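Local atomic coordinates of cupin domain-containing protein (Rhodopseudomonas palustris, PDB entry 3LAG), a protein that is of unknown function but belongs to the cupin family and binds metal ions, nickel at a histidine-lined site and calcium elsewhere. Residues V4-E9 with S28-H33; E16-E21 with E91-A96; D46-I51 with L60-T65. All coordinates share one frame; numbering follows the deposited sequence. Where two conformers were deposited one is given.

Contact 1 of 3, residues V4-E9 with S28-H33; sequences VAAKSE and SATGHH. With NI (nickel (II) ion), chain F.
Ser28, Ala6 and Val4 bury the most surface where residues 4-5 pair in parallel with residues 28-29, the segments separating after Ala6. Val4 O lies 3.0 Å from Ser28 CA in a CA-H...O contact and accepts the Ala29 N-H at 3.0 Å. Val4 and Ser28 point to the same face of the sheet, their CB atoms 3.8 Å apart. With Val4 CG1 anti to the backbone N (chi1 169°), this methyl lies against Ser28 CB, while Ser28 OG bonds to Pro25 O. The single N-H of Ala6 is shared between Ala29 O, 3.2 Å from Ala6 N, and water 1, 2.9 Å from it, which in turn donates to Ala29 O. Ala6 CB packs on Thr30, 3.9 Å from its CG2. Beyond, Gly31 O is positioned by Thr30 OG1 and accepts His33 ND1 in the ring plane at 2.9 Å, which helps fix the ring; His33 NE2 binds nickel at 2.1 Å with His35 and His77, in the cupin metal site. Strand 17-24 flanks the other edge of strand 4-13, where Ala6 meets Trp22 and Leu24; strand 76-80 borders the other edge of strand 28-34, where Val79 N bonds to Thr30 OG1.

Contact 2 of 3, residues E16-E21 with E91-A96; sequences EVRVTE and EIELKA
The side chains of Arg18 and Glu93 lie side by side, pointing the same way, with their guanidinium and carboxylate planes 68° apart; the contact is made by Arg18 CD, 3.9 Å from Glu93 OE1. Their charged atoms do not meet: the bend at chi3 (-78°) places Arg18 NE 5.1 Å from Glu93 OE1, and NE pairs with Asp13 instead. Glu93 OE1 is met by water 5 at 2.6 Å, which also lies 2.7 Å from Thr20 OG1 and reaches Glu91 O, so one water bridges both strands. Beneath runs a regular antiparallel ladder, with reciprocal N-H...O bonds joining Arg18 to Glu93 and Thr20 to Glu91. It is extended by Lys95 N, which meets Glu16 O at 3.0 Å from above its carbonyl plane. On the other face Ile92 lies beside Val17 and Val19, its CG1 4.1 Å from Val19 CG2, and Leu94 CD1 touches Val17 CG2. Leu94 of the second subunit packs on Val17. Lys95 NZ shares Asp13 with Arg18 NE, 4.6 Å away, and the carboxylate probably offsets their repulsion. The Val17/Val19/Ile92/Leu94 face is thus apolar, the Arg18/Thr20/Glu91/Glu93 face polar, and through Glu91 the latter approaches the nickel site.

Contact 3 of 3, residues D46-I51 with L60-T65; sequences DGEMTI and LAQLKT
Asp46 OD1 accepts two bonds from Thr65: the backbone N comes in straight at 2.8 Å, and OG1, also at 2.8 Å, approaches from above the carboxylate plane. The other oxygen, Asp46 OD2, forms a salt bridge with Lys64 NZ at 2.9 Å, met on its syn side. The Lys64 chain bends at chi2 (65°), which lays CD 3.4 Å from Asp46 OD1, and the two side chains point the same way. Three donors from the consecutive residues Lys64 and Thr65 thus hold the carboxylate where the strands part. Farther along, Gly47 and Leu63 exchange backbone bonds, as do Met49 and Ala61, in an antiparallel ladder. On the inner face the selenomethionine Met49 has CG anti to the backbone N, its SE 4.1 Å from Leu63 CD1. The bend at chi3 (72°) sets Met49 CE 4.0 Å from Ala61 CB, which Ile51 CD1 also touches. Met49 goes on to meet Phe89, Tyr69 and Val79 in the interior. The opposite face is more exposed: the aliphatic part of Glu48 lies across Leu60. Strands 47-52 and 58-63 form a beta hairpin, with 58-63 outermost in the sheet as counted within the chain, and supply one flank of the cupin beta-barrel.

How the contacts relate
Contact 1 holds strands 4-13 and 28-34, contact 2 strands 17-24 and 87-94; 4-13 and 17-24 are neighbours in the sheet, so the two contacts touch, Glu9 O lying 2.8 Å from Glu21 N in a probable hydrogen bond. Contact 3 stands apart, its nearest atoms about 7 Å from either. Contact 2, between strands far apart in sequence, is the buried one, with an apolar face at the subunit interface. Contact 3 is a local hairpin, exposed on its outer side and closed by a polar clasp. Contact 1 is the smallest, a parallel pairing of small side chains; it alone contains a nickel ligand, though contact 2 comes close to the nickel through Glu91.

Contact 1 of 3, residues V4-E9 with S28-H33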
loop_
_atom_site.group_PDB
_atom_site.type_symbol
_atom_site.label_atom_id
_atom_site.label_comp_id
_atom_site.label_asym_id
_atom_site.label_seq_id
_atom_site.Cartn_x
_atom_site.Cartn_y
_atom_site.Cartn_z
ATOM N N VAL B 4 -5.388 -23.496 -8.219
ATOM C CA VAL B 4 -6.016 -22.933 -7.043
ATOM C C VAL B 4 -6.427 -21.497 -7.361
ATOM O O VAL B 4 -5.703 -20.766 -8.039
ATOM C CB VAL B 4 -5.043 -22.982 -5.845
ATOM C CG1 VAL B 4 -5.573 -22.166 -4.665
ATOM C CG2 VAL B 4 -4.790 -24.439 -5.447
ATOM N N ALA B 5 -7.598 -21.083 -6.896
ATOM C CA ALA B 5 -8.019 -19.703 -7.088
ATOM C C ALA B 5 -7.177 -18.733 -6.256
ATOM O O ALA B 5 -6.845 -19.012 -5.109
ATOM C CB ALA B 5 -9.494 -19.550 -6.755
ATOM N N ALA B 6 -6.823 -17.600 -6.849
ATOM C CA ALA B 6 -6.253 -16.506 -6.077
ATOM C C ALA B 6 -7.326 -15.995 -5.121
ATOM O O ALA B 6 -8.516 -16.038 -5.443
ATOM C CB ALA B 6 -5.804 -15.401 -7.001
ATOM N N LYS B 7 -6.912 -15.499 -3.959
ATOM C CA LYS B 7 -7.838 -14.910 -3.005
ATOM C C LYS B 7 -7.730 -13.395 -3.067
ATOM O O LYS B 7 -6.631 -12.845 -3.207
ATOM C CB LYS B 7 -7.496 -15.382 -1.593
ATOM C CG LYS B 7 -7.497 -16.889 -1.407
ATOM C CD LYS B 7 -6.946 -17.259 -0.029
ATOM C CE LYS B 7 -6.643 -18.746 0.085
ATOM N NZ LYS B 7 -5.967 -19.070 1.375
ATOM N N SER B 8 -8.869 -12.719 -2.950
ATOM C CA SER B 8 -8.876 -11.260 -2.897
ATOM C C SER B 8 -9.827 -10.733 -1.824
ATOM O O SER B 8 -10.867 -11.328 -1.567
ATOM C CB SER B 8 -9.244 -10.662 -4.257
ATOM O OG SER B 8 -10.560 -11.024 -4.619
ATOM N N GLU B 9 -9.445 -9.623 -1.200
ATOM C CA GLU B 9 -10.276 -8.935 -0.220
ATOM C C GLU B 9 -10.235 -7.445 -0.523
ATOM O O GLU B 9 -9.159 -6.830 -0.566
ATOM C CB GLU B 9 -9.775 -9.166 1.204
ATOM C CG GLU B 9 -10.613 -8.431 2.242
ATOM C CD GLU B 9 -9.809 -7.928 3.441
ATOM O OE1 GLU B 9 -8.568 -8.090 3.458
ATOM O OE2 GLU B 9 -10.428 -7.356 4.367
ATOM N N SER B 28 -1.525 -21.276 -7.537
ATOM C CA SER B 28 -2.736 -20.512 -7.816
ATOM C C SER B 28 -2.569 -19.573 -9.010
ATOM O O SER B 28 -1.451 -19.344 -9.495
ATOM C CB SER B 28 -3.164 -19.709 -6.577
ATOM O OG SER B 28 -2.265 -18.653 -6.297
ATOM N N ALA B 29 -3.701 -19.032 -9.462
ATOM C CA ALA B 29 -3.738 -18.043 -10.539
ATOM C C ALA B 29 -4.960 -17.144 -10.394
ATOM O O ALA B 29 -6.013 -17.590 -9.950
ATOM C CB ALA B 29 -3.745 -18.733 -11.898
ATOM N N THR B 30 -4.823 -15.879 -10.777
ATOM C CA THR B 30 -5.957 -14.955 -10.776
ATOM C C THR B 30 -6.910 -15.251 -11.921
ATOM O O THR B 30 -8.090 -14.899 -11.860
ATOM C CB THR B 30 -5.490 -13.505 -10.970
ATOM O OG1 THR B 30 -4.723 -13.412 -12.178
ATOM C CG2 THR B 30 -4.607 -13.062 -9.820
ATOM N N GLY B 31 -6.384 -15.900 -12.956
ATOM C CA GLY B 31 -7.032 -15.920 -14.252
ATOM C C GLY B 31 -6.706 -14.649 -15.021
ATOM O O GLY B 31 -6.410 -13.605 -14.433
ATOM N N HIS B 32 -6.732 -14.747 -16.345
ATOM C CA HIS B 32 -6.486 -13.600 -17.205
ATOM C C HIS B 32 -7.524 -12.515 -16.968
ATOM O O HIS B 32 -8.724 -12.791 -16.873
ATOM C CB HIS B 32 -6.513 -14.028 -18.670
ATOM C CG HIS B 32 -5.983 -12.986 -19.600
ATOM N ND1 HIS B 32 -6.752 -11.941 -20.067
ATOM C CD2 HIS B 32 -4.754 -12.821 -20.141
ATOM C CE1 HIS B 32 -6.018 -11.179 -20.858
ATOM N NE2 HIS B 32 -4.803 -11.691 -20.920
ATOM N N HIS B 33 -7.060 -11.276 -16.864
ATOM C CA HIS B 33 -7.954 -10.160 -16.647
ATOM C C HIS B 33 -7.328 -8.942 -17.289
ATOM O O HIS B 33 -6.137 -8.938 -17.597
ATOM C CB HIS B 33 -8.191 -9.938 -15.149
ATOM C CG HIS B 33 -6.933 -9.736 -14.366
ATOM N ND1 HIS B 33 -6.180 -10.784 -13.882
ATOM C CD2 HIS B 33 -6.284 -8.607 -14.002
ATOM C CE1 HIS B 33 -5.129 -10.309 -13.239
ATOM N NE2 HIS B 33 -5.171 -8.991 -13.297
HETATM NI NI NI F . -3.690 -7.713 -12.593
HETATM O O HOH W 1 -8.578 -16.859 -9.040
HETATM O O HOH W 2 -5.059 -7.477 -10.697
#

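Contact 2 of 3, residues E16-E21 with E91-A96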
loop_
_atom_site.group_PDB
_atom_site.type_symbol
_atom_site.label_atom_id
_atom_site.label_comp_id
_atom_site.label_asym_id
_atom_site.label_seq_id
_atom_site.Cartn_x
_atom_site.Cartn_y
_atom_site.Cartn_z
ATOM N N GLU B 16 -12.921 7.515 -5.044
ATOM C CA GLU B 16 -11.579 7.850 -5.513
ATOM C C GLU B 16 -10.690 6.631 -5.734
ATOM O O GLU B 16 -9.783 6.655 -6.577
ATOM C CB GLU B 16 -10.872 8.789 -4.530
ATOM C CG GLU B 16 -11.666 10.012 -4.122
ATOM C CD GLU B 16 -11.951 10.950 -5.275
ATOM O OE1 GLU B 16 -11.305 10.828 -6.341
ATOM O OE2 GLU B 16 -12.832 11.817 -5.114
ATOM N N VAL B 17 -10.933 5.562 -4.990
ATOM C CA VAL B 17 -9.951 4.509 -4.963
ATOM C C VAL B 17 -10.547 3.166 -4.556
ATOM O O VAL B 17 -11.534 3.103 -3.831
ATOM C CB VAL B 17 -8.822 4.913 -3.963
ATOM C CG1 VAL B 17 -9.336 4.940 -2.526
ATOM C CG2 VAL B 17 -7.618 4.005 -4.077
ATOM N N ARG B 18 -9.932 2.096 -5.042
ATOM C CA ARG B 18 -10.199 0.755 -4.541
ATOM C C ARG B 18 -8.894 0.078 -4.157
ATOM O O ARG B 18 -7.951 0.055 -4.952
ATOM C CB ARG B 18 -10.887 -0.095 -5.596
ATOM C CG ARG B 18 -11.197 -1.504 -5.105
ATOM C CD ARG B 18 -11.972 -2.273 -6.132
ATOM N NE ARG B 18 -13.371 -1.868 -6.116
ATOM C CZ ARG B 18 -14.353 -2.539 -6.706
ATOM N NH1 ARG B 18 -14.093 -3.655 -7.374
ATOM N NH2 ARG B 18 -15.599 -2.092 -6.628
ATOM N N VAL B 19 -8.858 -0.489 -2.956
ATOM C CA VAL B 19 -7.691 -1.202 -2.449
ATOM C C VAL B 19 -8.061 -2.662 -2.237
ATOM O O VAL B 19 -8.961 -2.961 -1.457
ATOM C CB VAL B 19 -7.183 -0.593 -1.134
ATOM C CG1 VAL B 19 -5.961 -1.347 -0.676
ATOM C CG2 VAL B 19 -6.851 0.882 -1.320
ATOM N N THR B 20 -7.381 -3.550 -2.960
ATOM C CA THR B 20 -7.616 -4.987 -2.874
ATOM C C THR B 20 -6.364 -5.712 -2.434
ATOM O O THR B 20 -5.287 -5.518 -3.000
ATOM C CB THR B 20 -8.037 -5.571 -4.237
ATOM O OG1 THR B 20 -9.156 -4.835 -4.740
ATOM C CG2 THR B 20 -8.423 -7.041 -4.119
ATOM N N GLU B 21 -6.519 -6.547 -1.415
ATOM C CA GLU B 21 -5.460 -7.444 -0.983
ATOM C C GLU B 21 -5.548 -8.747 -1.765
ATOM O O GLU B 21 -6.584 -9.417 -1.755
ATOM C CB GLU B 21 -5.592 -7.732 0.510
ATOM C CG GLU B 21 -4.554 -8.690 1.048
ATOM C CD GLU B 21 -4.763 -8.965 2.521
ATOM O OE1 GLU B 21 -5.793 -8.514 3.068
ATOM O OE2 GLU B 21 -3.899 -9.618 3.138
ATOM N N GLU B 91 -3.247 -4.062 -4.295
ATOM C CA GLU B 91 -3.389 -3.338 -5.534
ATOM C C GLU B 91 -4.335 -2.175 -5.300
ATOM O O GLU B 91 -5.462 -2.350 -4.825
ATOM C CB GLU B 91 -3.955 -4.259 -6.582
ATOM C CG GLU B 91 -3.433 -3.963 -7.947
ATOM C CD GLU B 91 -3.560 -5.146 -8.854
ATOM O OE1 GLU B 91 -2.524 -5.773 -9.172
ATOM O OE2 GLU B 91 -4.706 -5.450 -9.226
ATOM N N ILE B 92 -3.860 -0.988 -5.648
ATOM C CA ILE B 92 -4.581 0.247 -5.398
ATOM C C ILE B 92 -4.967 0.848 -6.747
ATOM O O ILE B 92 -4.105 1.294 -7.500
ATOM C CB ILE B 92 -3.719 1.235 -4.575
ATOM C CG1 ILE B 92 -3.293 0.599 -3.242
ATOM C CG2 ILE B 92 -4.477 2.526 -4.322
ATOM C CD1 ILE B 92 -1.941 -0.087 -3.267
ATOM N N GLU B 93 -6.258 0.816 -7.058
ATOM C CA GLU B 93 -6.770 1.257 -8.347
ATOM C C GLU B 93 -7.425 2.618 -8.194
ATOM O O GLU B 93 -8.189 2.846 -7.259
ATOM C CB GLU B 93 -7.793 0.254 -8.872
ATOM C CG GLU B 93 -7.228 -1.112 -9.171
ATOM C CD GLU B 93 -8.311 -2.070 -9.598
ATOM O OE1 GLU B 93 -9.025 -2.586 -8.708
ATOM O OE2 GLU B 93 -8.458 -2.300 -10.816
ATOM N N LEU B 94 -7.124 3.527 -9.127
ATOM C CA LEU B 94 -7.665 4.890 -9.076
ATOM C C LEU B 94 -8.893 5.029 -9.974
ATOM O O LEU B 94 -8.883 4.578 -11.132
ATOM C CB LEU B 94 -6.614 5.931 -9.481
ATOM C CG LEU B 94 -5.394 6.046 -8.566
ATOM C CD1 LEU B 94 -5.828 5.966 -7.101
ATOM C CD2 LEU B 94 -4.347 4.968 -8.885
ATOM N N LYS B 95 -9.942 5.657 -9.446
ATOM C CA LYS B 95 -11.180 5.853 -10.197
ATOM C C LYS B 95 -11.199 7.220 -10.844
ATOM O O LYS B 95 -10.487 8.112 -10.422
ATOM C CB LYS B 95 -12.386 5.705 -9.281
ATOM C CG LYS B 95 -12.370 4.376 -8.583
ATOM C CD LYS B 95 -13.650 4.119 -7.873
ATOM C CE LYS B 95 -13.584 2.771 -7.208
ATOM N NZ LYS B 95 -14.847 2.524 -6.507
ATOM N N ALA B 96 -12.004 7.380 -11.887
ATOM C CA ALA B 96 -12.230 8.702 -12.453
ATOM C C ALA B 96 -13.315 9.399 -11.636
ATOM O O ALA B 96 -14.229 8.743 -11.148
ATOM C CB ALA B 96 -12.640 8.579 -13.910
HETATM O O HOH W 3 -8.508 8.677 -8.147
HETATM O O HOH W 4 -11.093 10.424 -8.899
HETATM O O HOH W 5 -8.105 -2.846 -6.258
#

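Contact 3 of 3, residues D46-I51 with L60-T65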
loop_
_atom_site.group_PDB
_atom_site.type_symbol
_atom_site.label_atom_id
_atom_site.label_comp_id
_atom_site.label_asym_id
_atom_site.label_seq_id
_atom_site.Cartn_x
_atom_site.Cartn_y
_atom_site.Cartn_z
ATOM N N ASP B 46 8.429 -10.386 -0.081
ATOM C CA ASP B 46 9.293 -10.636 -1.225
ATOM C C ASP B 46 8.755 -11.858 -1.952
ATOM O O ASP B 46 8.299 -12.815 -1.325
ATOM C CB ASP B 46 10.731 -10.911 -0.783
ATOM C CG ASP B 46 11.384 -9.727 -0.079
ATOM O OD1 ASP B 46 10.827 -8.608 -0.065
ATOM O OD2 ASP B 46 12.482 -9.925 0.472
ATOM N N GLY B 47 8.793 -11.841 -3.272
ATOM C CA GLY B 47 8.254 -12.973 -3.990
ATOM C C GLY B 47 8.620 -12.958 -5.444
ATOM O O GLY B 47 9.186 -11.989 -5.953
ATOM N N GLU B 48 8.252 -14.053 -6.103
ATOM C CA GLU B 48 8.473 -14.208 -7.529
ATOM C C GLU B 48 7.141 -14.594 -8.139
ATOM O O GLU B 48 6.654 -15.710 -7.969
ATOM C CB GLU B 48 9.549 -15.254 -7.808
ATOM C CG GLU B 48 10.855 -14.947 -7.111
ATOM C CD GLU B 48 11.917 -15.968 -7.414
ATOM O OE1 GLU B 48 12.004 -16.978 -6.681
ATOM O OE2 GLU B 48 12.663 -15.759 -8.389
HETATM N N MSE B 49 6.542 -13.619 -8.814
HETATM C CA MSE B 49 5.178 -13.699 -9.335
HETATM C C MSE B 49 5.167 -13.945 -10.839
HETATM O O MSE B 49 5.665 -13.118 -11.609
HETATM C CB MSE B 49 4.452 -12.380 -9.009
HETATM C CG MSE B 49 2.964 -12.352 -9.311
HETATM SE SE MSE B 49 2.154 -10.637 -8.851
HETATM C CE MSE B 49 2.947 -9.627 -10.325
ATOM N N THR B 50 4.588 -15.067 -11.259
ATOM C CA THR B 50 4.514 -15.382 -12.675
ATOM C C THR B 50 3.459 -14.512 -13.357
ATOM O O THR B 50 2.316 -14.417 -12.900
ATOM C CB THR B 50 4.213 -16.869 -12.874
ATOM O OG1 THR B 50 5.288 -17.637 -12.320
ATOM C CG2 THR B 50 4.066 -17.198 -14.349
ATOM N N ILE B 51 3.861 -13.854 -14.444
ATOM C CA ILE B 51 2.950 -13.052 -15.245
ATOM C C ILE B 51 2.856 -13.692 -16.616
ATOM O O ILE B 51 3.883 -13.903 -17.273
ATOM C CB ILE B 51 3.461 -11.607 -15.418
ATOM C CG1 ILE B 51 3.686 -10.964 -14.043
ATOM C CG2 ILE B 51 2.484 -10.802 -16.271
ATOM C CD1 ILE B 51 4.171 -9.525 -14.091
ATOM N N LEU B 60 8.764 -13.571 -14.606
ATOM C CA LEU B 60 8.694 -13.725 -13.162
ATOM C C LEU B 60 9.004 -12.402 -12.460
ATOM O O LEU B 60 10.172 -12.081 -12.210
ATOM C CB LEU B 60 9.687 -14.800 -12.731
ATOM C CG LEU B 60 9.607 -15.340 -11.306
ATOM C CD1 LEU B 60 8.212 -15.868 -11.013
ATOM C CD2 LEU B 60 10.644 -16.438 -11.109
ATOM N N ALA B 61 7.958 -11.626 -12.171
ATOM C CA ALA B 61 8.119 -10.327 -11.534
ATOM C C ALA B 61 8.787 -10.509 -10.175
ATOM O O ALA B 61 8.372 -11.353 -9.357
ATOM C CB ALA B 61 6.772 -9.637 -11.378
ATOM N N GLN B 62 9.817 -9.700 -9.948
ATOM C CA GLN B 62 10.556 -9.731 -8.700
ATOM C C GLN B 62 10.007 -8.680 -7.735
ATOM O O GLN B 62 10.352 -7.496 -7.810
ATOM C CB GLN B 62 12.041 -9.519 -8.969
ATOM C CG GLN B 62 12.630 -10.579 -9.889
ATOM C CD GLN B 62 12.543 -11.976 -9.304
ATOM O OE1 GLN B 62 11.927 -12.871 -9.887
ATOM N NE2 GLN B 62 13.153 -12.170 -8.143
ATOM N N LEU B 63 9.135 -9.136 -6.841
ATOM C CA LEU B 63 8.463 -8.264 -5.875
ATOM C C LEU B 63 9.322 -8.051 -4.643
ATOM O O LEU B 63 9.804 -9.027 -4.069
ATOM C CB LEU B 63 7.142 -8.888 -5.416
ATOM C CG LEU B 63 6.122 -9.244 -6.490
ATOM C CD1 LEU B 63 4.859 -9.812 -5.859
ATOM C CD2 LEU B 63 5.821 -8.031 -7.358
ATOM N N LYS B 64 9.487 -6.797 -4.226
ATOM C CA LYS B 64 10.240 -6.499 -3.017
ATOM C C LYS B 64 9.296 -5.829 -2.028
ATOM O O LYS B 64 8.632 -4.843 -2.353
ATOM C CB LYS B 64 11.440 -5.593 -3.322
ATOM C CG LYS B 64 12.273 -5.214 -2.097
ATOM C CD LYS B 64 12.942 -6.444 -1.512
ATOM C CE LYS B 64 13.453 -6.187 -0.107
ATOM N NZ LYS B 64 13.959 -7.444 0.490
ATOM N N THR B 65 9.231 -6.387 -0.826
ATOM C CA THR B 65 8.406 -5.842 0.244
ATOM C C THR B 65 8.508 -4.330 0.353
ATOM O O THR B 65 9.606 -3.770 0.487
ATOM C CB THR B 65 8.842 -6.398 1.599
ATOM O OG1 THR B 65 8.754 -7.825 1.584
ATOM C CG2 THR B 65 7.950 -5.867 2.706
#